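Local coordinates for SusD superfamily protein (Bacteroides vulgatus, PDB 3MYV) that probably binds polysaccharide at the outer membrane, helping to capture glycans at the cell surface, at residues D25-S30 with F80-E85; V116-Q121 with D165-T170; L288-D293 with R366-N371. All blocks are in the same frame, centred on the assembly; numbering follows the deposited sequence.

Contact 1: D25-S30 with F80-E85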
loop_
_atom_site.group_PDB
_atom_site.type_symbol
_atom_site.label_atom_id
_atom_site.label_comp_id
_atom_site.label_asym_id
_atom_site.label_seq_id
_atom_site.Cartn_x
_atom_site.Cartn_y
_atom_site.Cartn_z
ATOM N N ASP A 25 6.327 10.927 -10.622
ATOM C CA ASP A 25 6.565 10.276 -11.916
ATOM C C ASP A 25 7.337 8.955 -11.719
ATOM O O ASP A 25 6.972 7.942 -12.286
ATOM C CB ASP A 25 7.321 11.180 -12.907
ATOM C CG ASP A 25 6.508 12.372 -13.371
ATOM O OD1 ASP A 25 5.269 12.364 -13.229
ATOM O OD2 ASP A 25 7.120 13.337 -13.865
ATOM N N LEU A 26 8.409 8.978 -10.917
ATOM C CA LEU A 26 9.194 7.778 -10.683
ATOM C C LEU A 26 8.362 6.712 -9.961
ATOM O O LEU A 26 8.465 5.502 -10.221
ATOM C CB LEU A 26 10.454 8.112 -9.849
ATOM C CG LEU A 26 11.511 8.920 -10.585
ATOM C CD1 LEU A 26 12.548 9.601 -9.632
ATOM C CD2 LEU A 26 12.199 8.011 -11.626
HETATM N N MSE A 27 7.561 7.163 -9.019
HETATM C CA MSE A 27 6.777 6.265 -8.178
HETATM C C MSE A 27 5.686 5.539 -8.972
HETATM O O MSE A 27 5.294 4.393 -8.644
HETATM C CB MSE A 27 6.147 7.092 -7.051
HETATM C CG MSE A 27 5.562 6.303 -5.975
HETATM SE SE MSE A 27 4.850 7.432 -4.463
HETATM C CE MSE A 27 5.852 8.862 -4.666
ATOM N N SER A 28 5.227 6.180 -10.040
ATOM C CA SER A 28 4.150 5.614 -10.889
ATOM C C SER A 28 4.592 4.465 -11.796
ATOM O O SER A 28 3.764 3.860 -12.488
ATOM C CB SER A 28 3.578 6.720 -11.766
ATOM O OG SER A 28 4.492 6.998 -12.798
ATOM N N GLY A 29 5.893 4.162 -11.819
ATOM C CA GLY A 29 6.405 3.119 -12.678
ATOM C C GLY A 29 5.782 1.785 -12.286
ATOM O O GLY A 29 5.464 1.552 -11.116
ATOM N N SER A 30 5.614 0.914 -13.264
ATOM C CA SER A 30 4.994 -0.402 -13.011
ATOM C C SER A 30 5.817 -1.236 -12.026
ATOM O O SER A 30 5.266 -2.075 -11.333
ATOM C CB SER A 30 4.813 -1.173 -14.315
ATOM O OG SER A 30 6.077 -1.382 -14.926
ATOM N N PHE A 80 14.622 3.167 -3.692
ATOM C CA PHE A 80 15.936 3.718 -3.339
ATOM C C PHE A 80 16.310 4.876 -4.231
ATOM O O PHE A 80 16.904 5.829 -3.752
ATOM C CB PHE A 80 17.051 2.673 -3.350
ATOM C CG PHE A 80 17.185 1.967 -2.054
ATOM C CD1 PHE A 80 17.450 2.672 -0.893
ATOM C CD2 PHE A 80 16.977 0.607 -1.970
ATOM C CE1 PHE A 80 17.576 2.014 0.325
ATOM C CE2 PHE A 80 17.101 -0.042 -0.758
ATOM C CZ PHE A 80 17.400 0.647 0.378
ATOM N N TYR A 81 15.976 4.777 -5.521
ATOM C CA TYR A 81 16.242 5.836 -6.461
ATOM C C TYR A 81 15.468 7.094 -6.060
ATOM O O TYR A 81 16.012 8.192 -6.055
ATOM C CB TYR A 81 15.894 5.397 -7.907
ATOM C CG TYR A 81 16.357 6.401 -8.947
ATOM C CD1 TYR A 81 15.563 7.500 -9.292
ATOM C CD2 TYR A 81 17.602 6.279 -9.552
ATOM C CE1 TYR A 81 15.982 8.424 -10.207
ATOM C CE2 TYR A 81 18.036 7.221 -10.485
ATOM C CZ TYR A 81 17.216 8.285 -10.797
ATOM O OH TYR A 81 17.622 9.215 -11.704
ATOM N N ILE A 82 14.208 6.923 -5.707
ATOM C CA ILE A 82 13.385 8.038 -5.287
ATOM C C ILE A 82 13.938 8.686 -4.015
ATOM O O ILE A 82 13.988 9.921 -3.910
ATOM C CB ILE A 82 11.910 7.613 -5.120
ATOM C CG1 ILE A 82 11.291 7.194 -6.464
ATOM C CG2 ILE A 82 11.068 8.764 -4.518
ATOM C CD1 ILE A 82 9.975 6.373 -6.323
ATOM N N LEU A 83 14.364 7.866 -3.059
ATOM C CA LEU A 83 14.966 8.374 -1.824
ATOM C C LEU A 83 16.198 9.249 -2.093
ATOM O O LEU A 83 16.371 10.280 -1.487
ATOM C CB LEU A 83 15.355 7.198 -0.919
ATOM C CG LEU A 83 14.203 6.595 -0.095
ATOM C CD1 LEU A 83 14.522 5.177 0.405
ATOM C CD2 LEU A 83 13.834 7.500 1.107
ATOM N N ARG A 84 17.053 8.828 -3.015
ATOM C CA ARG A 84 18.197 9.630 -3.393
ATOM C C ARG A 84 17.766 10.962 -3.968
ATOM O O ARG A 84 18.324 12.005 -3.584
ATOM C CB ARG A 84 19.058 8.909 -4.454
ATOM C CG ARG A 84 20.195 9.799 -5.012
ATOM C CD ARG A 84 20.692 9.310 -6.363
ATOM N NE ARG A 84 21.731 8.307 -6.190
ATOM N N GLU A 85 16.825 10.950 -4.919
ATOM C CA GLU A 85 16.366 12.226 -5.540
ATOM C C GLU A 85 15.675 13.125 -4.500
ATOM O O GLU A 85 15.851 14.374 -4.502
ATOM C CB GLU A 85 15.426 11.992 -6.744
ATOM C CG GLU A 85 16.039 11.245 -7.918
ATOM C CD GLU A 85 17.180 11.997 -8.564
ATOM O OE1 GLU A 85 16.952 13.117 -9.042
ATOM O OE2 GLU A 85 18.308 11.475 -8.587
#
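Leu26 meets both Tyr81 and Ile82, each by a different part of its side chain. Its CD1 methyl lies in the plane of the Tyr81 ring and touches the edge formed by CD1 and CE1, with Leu26 CD1 3.7 Å from Tyr81 CE1; the two side chains cross at about a right angle. Nearer the backbone, Leu26 CB rests 3.6 Å from Ile82 CG1. Ile82 reaches on to the next residue: its CG1 stands beside its own backbone N (chi1 -65°), and beyond it Ile82 CD1 comes within 3.7 Å of Met27 CA. The side chain of Met27, modelled as selenomethionine, adds a looser contact through CB. The methyl that meets the tyrosine, Leu26 CD1, also comes 4.2 Å from the aliphatic CG of Glu85. Leucine suits this place because one branched chain serves two partners, CB resting on Ile82 and CD1 on Tyr81, while tyrosine, itself exposed, offers a carbon edge to the leucine.

The backbone near the end of helix 13-27 is held by polar groups. Ser28 OG donates to Asp25 O over 2.7 Å, and Leu26 O receives Arg78 NH1 from the neighbouring helix. Behind the contact, Ile82 also packs on Val116 and Cys120 of helix 103-128, and Met27 on Phe250 of strand 248-252. Leucine, isoleucine and methionine thus join the end of one helix to the flank of another, as in the helical, TPR-related scaffold of SusD-family proteins.

Contact 2: V116-Q121 with D165-T170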
loop_
_atom_site.group_PDB
_atom_site.type_symbol
_atom_site.label_atom_id
_atom_site.label_comp_id
_atom_site.label_asym_id
_atom_site.label_seq_id
_atom_site.Cartn_x
_atom_site.Cartn_y
_atom_site.Cartn_z
ATOM N N VAL A 116 7.165 11.656 0.992
ATOM C CA VAL A 116 7.667 10.722 -0.035
ATOM C C VAL A 116 8.787 9.822 0.517
ATOM O O VAL A 116 8.750 8.595 0.385
ATOM C CB VAL A 116 8.079 11.459 -1.335
ATOM C CG1 VAL A 116 8.698 10.469 -2.343
ATOM C CG2 VAL A 116 6.844 12.190 -1.979
ATOM N N ILE A 117 9.739 10.420 1.215
ATOM C CA ILE A 117 10.839 9.667 1.822
ATOM C C ILE A 117 10.326 8.633 2.816
ATOM O O ILE A 117 10.728 7.476 2.800
ATOM C CB ILE A 117 11.850 10.650 2.492
ATOM C CG1 ILE A 117 12.638 11.381 1.396
ATOM C CG2 ILE A 117 12.749 9.919 3.521
ATOM C CD1 ILE A 117 13.415 12.664 1.880
ATOM N N ALA A 118 9.380 9.047 3.651
ATOM C CA ALA A 118 8.793 8.155 4.628
ATOM C C ALA A 118 8.058 6.979 3.950
ATOM O O ALA A 118 8.219 5.856 4.352
ATOM C CB ALA A 118 7.828 8.950 5.567
ATOM N N LEU A 119 7.276 7.241 2.907
ATOM C CA LEU A 119 6.588 6.163 2.196
ATOM C C LEU A 119 7.559 5.149 1.570
ATOM O O LEU A 119 7.414 3.926 1.759
ATOM C CB LEU A 119 5.678 6.760 1.117
ATOM C CG LEU A 119 4.866 5.772 0.289
ATOM C CD1 LEU A 119 4.060 4.848 1.213
ATOM C CD2 LEU A 119 3.942 6.542 -0.660
ATOM N N CYS A 120 8.579 5.660 0.882
ATOM C CA CYS A 120 9.573 4.813 0.246
ATOM C C CYS A 120 10.282 3.953 1.284
ATOM O O CYS A 120 10.407 2.726 1.133
ATOM C CB CYS A 120 10.604 5.663 -0.480
ATOM S SG CYS A 120 9.961 6.416 -1.994
ATOM N N GLN A 121 10.753 4.583 2.347
ATOM C CA GLN A 121 11.470 3.803 3.368
ATOM C C GLN A 121 10.557 2.789 4.036
ATOM O O GLN A 121 10.990 1.661 4.384
ATOM C CB GLN A 121 12.145 4.719 4.379
ATOM C CG GLN A 121 13.176 3.947 5.261
ATOM C CD GLN A 121 14.443 3.588 4.492
ATOM O OE1 GLN A 121 15.120 4.479 3.959
ATOM N NE2 GLN A 121 14.817 2.285 4.503
ATOM N N ASP A 165 11.597 4.285 13.637
ATOM C CA ASP A 165 11.912 5.492 14.403
ATOM C C ASP A 165 12.059 6.700 13.466
ATOM O O ASP A 165 11.452 7.758 13.681
ATOM C CB ASP A 165 13.179 5.307 15.245
ATOM C CG ASP A 165 12.990 4.336 16.411
ATOM O OD1 ASP A 165 11.866 3.854 16.663
ATOM O OD2 ASP A 165 13.989 4.050 17.087
ATOM N N PHE A 166 12.817 6.511 12.392
ATOM C CA PHE A 166 13.031 7.549 11.403
ATOM C C PHE A 166 11.771 7.910 10.605
ATOM O O PHE A 166 11.473 9.093 10.400
ATOM C CB PHE A 166 14.129 7.126 10.408
ATOM C CG PHE A 166 14.194 7.996 9.186
ATOM C CD1 PHE A 166 14.718 9.276 9.270
ATOM C CD2 PHE A 166 13.752 7.533 7.969
ATOM C CE1 PHE A 166 14.756 10.105 8.165
ATOM C CE2 PHE A 166 13.815 8.348 6.835
ATOM C CZ PHE A 166 14.319 9.626 6.937
ATOM N N ILE A 167 11.073 6.897 10.115
ATOM C CA ILE A 167 9.857 7.085 9.335
ATOM C C ILE A 167 8.809 7.892 10.117
ATOM O O ILE A 167 8.208 8.841 9.595
ATOM C CB ILE A 167 9.278 5.702 8.889
ATOM C CG1 ILE A 167 10.165 5.074 7.814
ATOM C CG2 ILE A 167 7.860 5.840 8.369
ATOM C CD1 ILE A 167 10.082 3.497 7.775
ATOM N N ILE A 168 8.594 7.532 11.376
ATOM C CA ILE A 168 7.550 8.193 12.169
ATOM C C ILE A 168 7.902 9.662 12.472
ATOM O O ILE A 168 7.074 10.570 12.285
ATOM C CB ILE A 168 7.224 7.386 13.443
ATOM C CG1 ILE A 168 6.464 6.091 13.045
ATOM C CG2 ILE A 168 6.392 8.247 14.421
ATOM C CD1 ILE A 168 6.535 4.953 14.083
ATOM N N GLU A 169 9.141 9.902 12.884
ATOM C CA GLU A 169 9.631 11.258 13.179
ATOM C C GLU A 169 9.553 12.136 11.941
ATOM O O GLU A 169 9.184 13.307 12.017
ATOM C CB GLU A 169 11.079 11.235 13.660
ATOM C CG GLU A 169 11.256 11.106 15.143
ATOM C CD GLU A 169 12.734 11.121 15.573
ATOM O OE1 GLU A 169 13.566 11.813 14.921
ATOM O OE2 GLU A 169 13.050 10.420 16.562
ATOM N N THR A 170 9.946 11.564 10.815
ATOM C CA THR A 170 9.896 12.260 9.539
ATOM C C THR A 170 8.473 12.663 9.160
ATOM O O THR A 170 8.209 13.810 8.790
ATOM C CB THR A 170 10.505 11.384 8.450
ATOM O OG1 THR A 170 11.871 11.170 8.767
ATOM C CG2 THR A 170 10.395 12.058 7.098
#
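Ala118 and Ile167, their CA atoms 4.9 Å apart, mark the closest point between segments 116-121 and 165-170, whose helix axes approach to 9.1 Å and run nearly antiparallel at 154°. Alanine suits this point because its single methyl lets the backbones come so near. Ile167 spreads over the opposing helix: its CG2 lies 4.2 Å from Ala118 CB, while the Ile167 and Gln121 side chains cross at about a right angle, with Ile167 CG1 4.0 Å from Gln121 CB. To one side, Ile117 CG2 touches the edge of the Phe166 ring, 3.8 Å from CZ.

Thr170 turns its hydroxyl to its own helix, OG1 donating to Phe166 O over 2.7 Å. That oxygen also takes Thr170 N, the two donors arriving from opposite faces of the carbonyl plane, and the same hydroxyl oxygen sits over one face of the Phe166 ring, toward the rim. Threonine can therefore satisfy its OH locally and still present CG2 to Ala118.

Gln121 NE2 bonds to Pro143 O at the end of strand 140-143, and Gln121 OE1 to Ile145 N just beyond it. Helix 77-94 covers Ile117, and helix 189-202 packs on Ile167 through Ile199.

Contact 3: L288-D293 with R366-N371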
loop_
_atom_site.group_PDB
_atom_site.type_symbol
_atom_site.label_atom_id
_atom_site.label_comp_id
_atom_site.label_asym_id
_atom_site.label_seq_id
_atom_site.Cartn_x
_atom_site.Cartn_y
_atom_site.Cartn_z
ATOM N N LEU A 288 -20.039 -13.805 -2.386
ATOM C CA LEU A 288 -21.268 -14.223 -3.091
ATOM C C LEU A 288 -22.290 -14.854 -2.140
ATOM O O LEU A 288 -23.471 -14.881 -2.439
ATOM C CB LEU A 288 -20.940 -15.115 -4.296
ATOM C CG LEU A 288 -20.029 -14.383 -5.306
ATOM C CD1 LEU A 288 -19.663 -15.320 -6.455
ATOM C CD2 LEU A 288 -20.615 -13.039 -5.830
ATOM N N ALA A 289 -21.842 -15.287 -0.968
ATOM C CA ALA A 289 -22.758 -15.674 0.104
ATOM C C ALA A 289 -23.547 -14.476 0.668
ATOM O O ALA A 289 -24.528 -14.688 1.363
ATOM C CB ALA A 289 -22.008 -16.389 1.236
ATOM N N ASP A 290 -23.119 -13.240 0.365
ATOM C CA ASP A 290 -23.798 -12.023 0.811
ATOM C C ASP A 290 -24.070 -11.102 -0.364
ATOM O O ASP A 290 -23.409 -10.061 -0.496
ATOM C CB ASP A 290 -22.930 -11.286 1.849
ATOM C CG ASP A 290 -23.698 -10.206 2.624
ATOM O OD1 ASP A 290 -24.936 -10.109 2.494
ATOM O OD2 ASP A 290 -23.047 -9.462 3.371
ATOM N N PRO A 291 -25.068 -11.452 -1.199
ATOM C CA PRO A 291 -25.262 -10.734 -2.451
ATOM C C PRO A 291 -25.679 -9.280 -2.259
ATOM O O PRO A 291 -25.536 -8.486 -3.170
ATOM C CB PRO A 291 -26.379 -11.524 -3.168
ATOM C CG PRO A 291 -27.026 -12.363 -2.120
ATOM C CD PRO A 291 -25.992 -12.599 -1.059
ATOM N N GLY A 292 -26.164 -8.942 -1.076
ATOM C CA GLY A 292 -26.490 -7.577 -0.756
ATOM C C GLY A 292 -25.273 -6.692 -0.511
ATOM O O GLY A 292 -25.431 -5.486 -0.383
ATOM N N ASP A 293 -24.076 -7.276 -0.431
ATOM C CA ASP A 293 -22.871 -6.468 -0.197
ATOM C C ASP A 293 -22.329 -6.014 -1.537
ATOM O O ASP A 293 -21.971 -6.856 -2.372
ATOM C CB ASP A 293 -21.813 -7.252 0.578
ATOM C CG ASP A 293 -20.709 -6.361 1.105
ATOM O OD1 ASP A 293 -20.135 -5.595 0.311
ATOM O OD2 ASP A 293 -20.388 -6.432 2.315
ATOM N N ARG A 366 -22.059 0.405 4.939
ATOM C CA ARG A 366 -21.919 0.952 3.592
ATOM C C ARG A 366 -21.844 -0.208 2.599
ATOM O O ARG A 366 -22.393 -0.127 1.512
ATOM C CB ARG A 366 -20.678 1.850 3.453
ATOM C CG ARG A 366 -20.596 2.614 2.117
ATOM C CD ARG A 366 -19.892 1.822 1.028
ATOM N NE ARG A 366 -18.545 1.399 1.421
ATOM C CZ ARG A 366 -17.461 2.182 1.459
ATOM N NH1 ARG A 366 -17.513 3.475 1.093
ATOM N NH2 ARG A 366 -16.288 1.663 1.841
ATOM N N GLY A 367 -21.144 -1.274 2.968
ATOM C CA GLY A 367 -21.067 -2.470 2.140
ATOM C C GLY A 367 -22.430 -3.127 1.936
ATOM O O GLY A 367 -22.818 -3.391 0.802
ATOM N N ASN A 368 -23.167 -3.314 3.030
ATOM C CA ASN A 368 -24.526 -3.884 3.020
ATOM C C ASN A 368 -25.286 -3.335 4.237
ATOM O O ASN A 368 -24.934 -3.657 5.368
ATOM C CB ASN A 368 -24.455 -5.421 3.114
ATOM C CG ASN A 368 -25.826 -6.084 3.061
ATOM O OD1 ASN A 368 -26.867 -5.398 3.134
ATOM N ND2 ASN A 368 -25.842 -7.434 2.972
ATOM N N PRO A 369 -26.289 -2.470 4.019
ATOM C CA PRO A 369 -26.979 -1.864 5.150
ATOM C C PRO A 369 -27.731 -2.852 6.055
ATOM O O PRO A 369 -28.103 -2.466 7.194
ATOM C CB PRO A 369 -27.945 -0.854 4.487
ATOM C CG PRO A 369 -28.138 -1.377 3.117
ATOM C CD PRO A 369 -26.800 -1.944 2.734
ATOM N N ASP A 370 -27.951 -4.085 5.581
ATOM C CA ASP A 370 -28.592 -5.122 6.384
ATOM C C ASP A 370 -27.636 -5.801 7.392
ATOM O O ASP A 370 -28.077 -6.603 8.207
ATOM C CB ASP A 370 -29.207 -6.200 5.479
ATOM C CG ASP A 370 -30.319 -5.658 4.581
ATOM O OD1 ASP A 370 -31.005 -4.710 4.998
ATOM O OD2 ASP A 370 -30.492 -6.211 3.478
ATOM N N ASN A 371 -26.345 -5.494 7.330
ATOM C CA ASN A 371 -25.352 -6.125 8.186
ATOM C C ASN A 371 -24.972 -5.208 9.330
ATOM O O ASN A 371 -25.178 -3.992 9.273
ATOM C CB ASN A 371 -24.072 -6.452 7.368
ATOM C CG ASN A 371 -24.281 -7.585 6.390
ATOM O OD1 ASN A 371 -25.237 -8.346 6.505
ATOM N ND2 ASN A 371 -23.381 -7.709 5.422
HETATM O O HOH W 1 -26.194 -10.319 4.953
HETATM O O HOH W 2 -28.265 -4.676 0.453
HETATM O O HOH W 3 -21.119 -5.743 4.956
#
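Asp290 faces Asn368 and Asn371 where two type I beta turns meet, one spanning Asp290 to Asp293 and the other Asn368 to Asn371, directly after helix 350-367. The turns are built alike, with an acidic or amide residue first and proline second, where the ring favours the backbone angle the turn requires.

The Asp290 carboxylate, its CG anti to the backbone N (chi1 -166°), is directed at the second turn. It meets Asn371 tip to tip: Asn371 ND2 donates over 2.7 Å to Asp290 OD2, at 158° at the hydrogen, using the syn lone pair of the oxygen. The oxygen lies in the plane of the Asn371 amide, where the N-H points, although carboxylate and amide planes are 41° apart. Asn368 instead crosses Asp290 obliquely. Its ND2 lies 2.9 Å from Asp290 OD1 in a weak, bent bond and makes a longer, weak one to OD2. Two amide groups thus face one carboxylate, which would be expected to favour its charged form.

Asn368 is itself fixed by an Asx turn, with OD1 accepting from Asp370 N over 3.0 Å from above the carbonyl plane. Gly292, which has no beta carbon, lets this amide pack against its backbone, Asn368 CG being 3.5 Å from Gly292 O. Asp293 sends its carboxylate to Arg295 in a salt bridge, and Gly367 is joined to Val294 through the backbone.

Three waters bridge the two turns. One donates to Asp290 OD1 and Asn371 OD1, a second to Gly292 O and Asn368 OD1, and the third to Asp293 OD2 while accepting from Asn371 ND2. Where the two backbones come together, Asp293 CA points its hydrogen at Gly367 O, a CA-H...O contact of 3.2 Å.

How the contacts relate
Contacts 1 and 2 touch, their centres about 15 Å apart. Helices 77-94 and 103-128, consecutive in the chain, join them: Leu83 CD2 lies 3.5 Å from Ile117 O, and Leu83 CD1 3.7 Å from Gln121 OE1. Leu83 thus links the helix that carries one side of contact 1 to contact 2. Contact 3 stands on the other side of the chain's centre, about 39 Å from contact 1 and about 37 Å from contact 2 between centres, and is a polar join of turns where the others are apolar helix packing. Ser28 of segment 25-30 packs on strand 248-252, shortly before the sodium-binding residues Asn254, Ser255, Asp258 and Pro260; Leu325 completes that site.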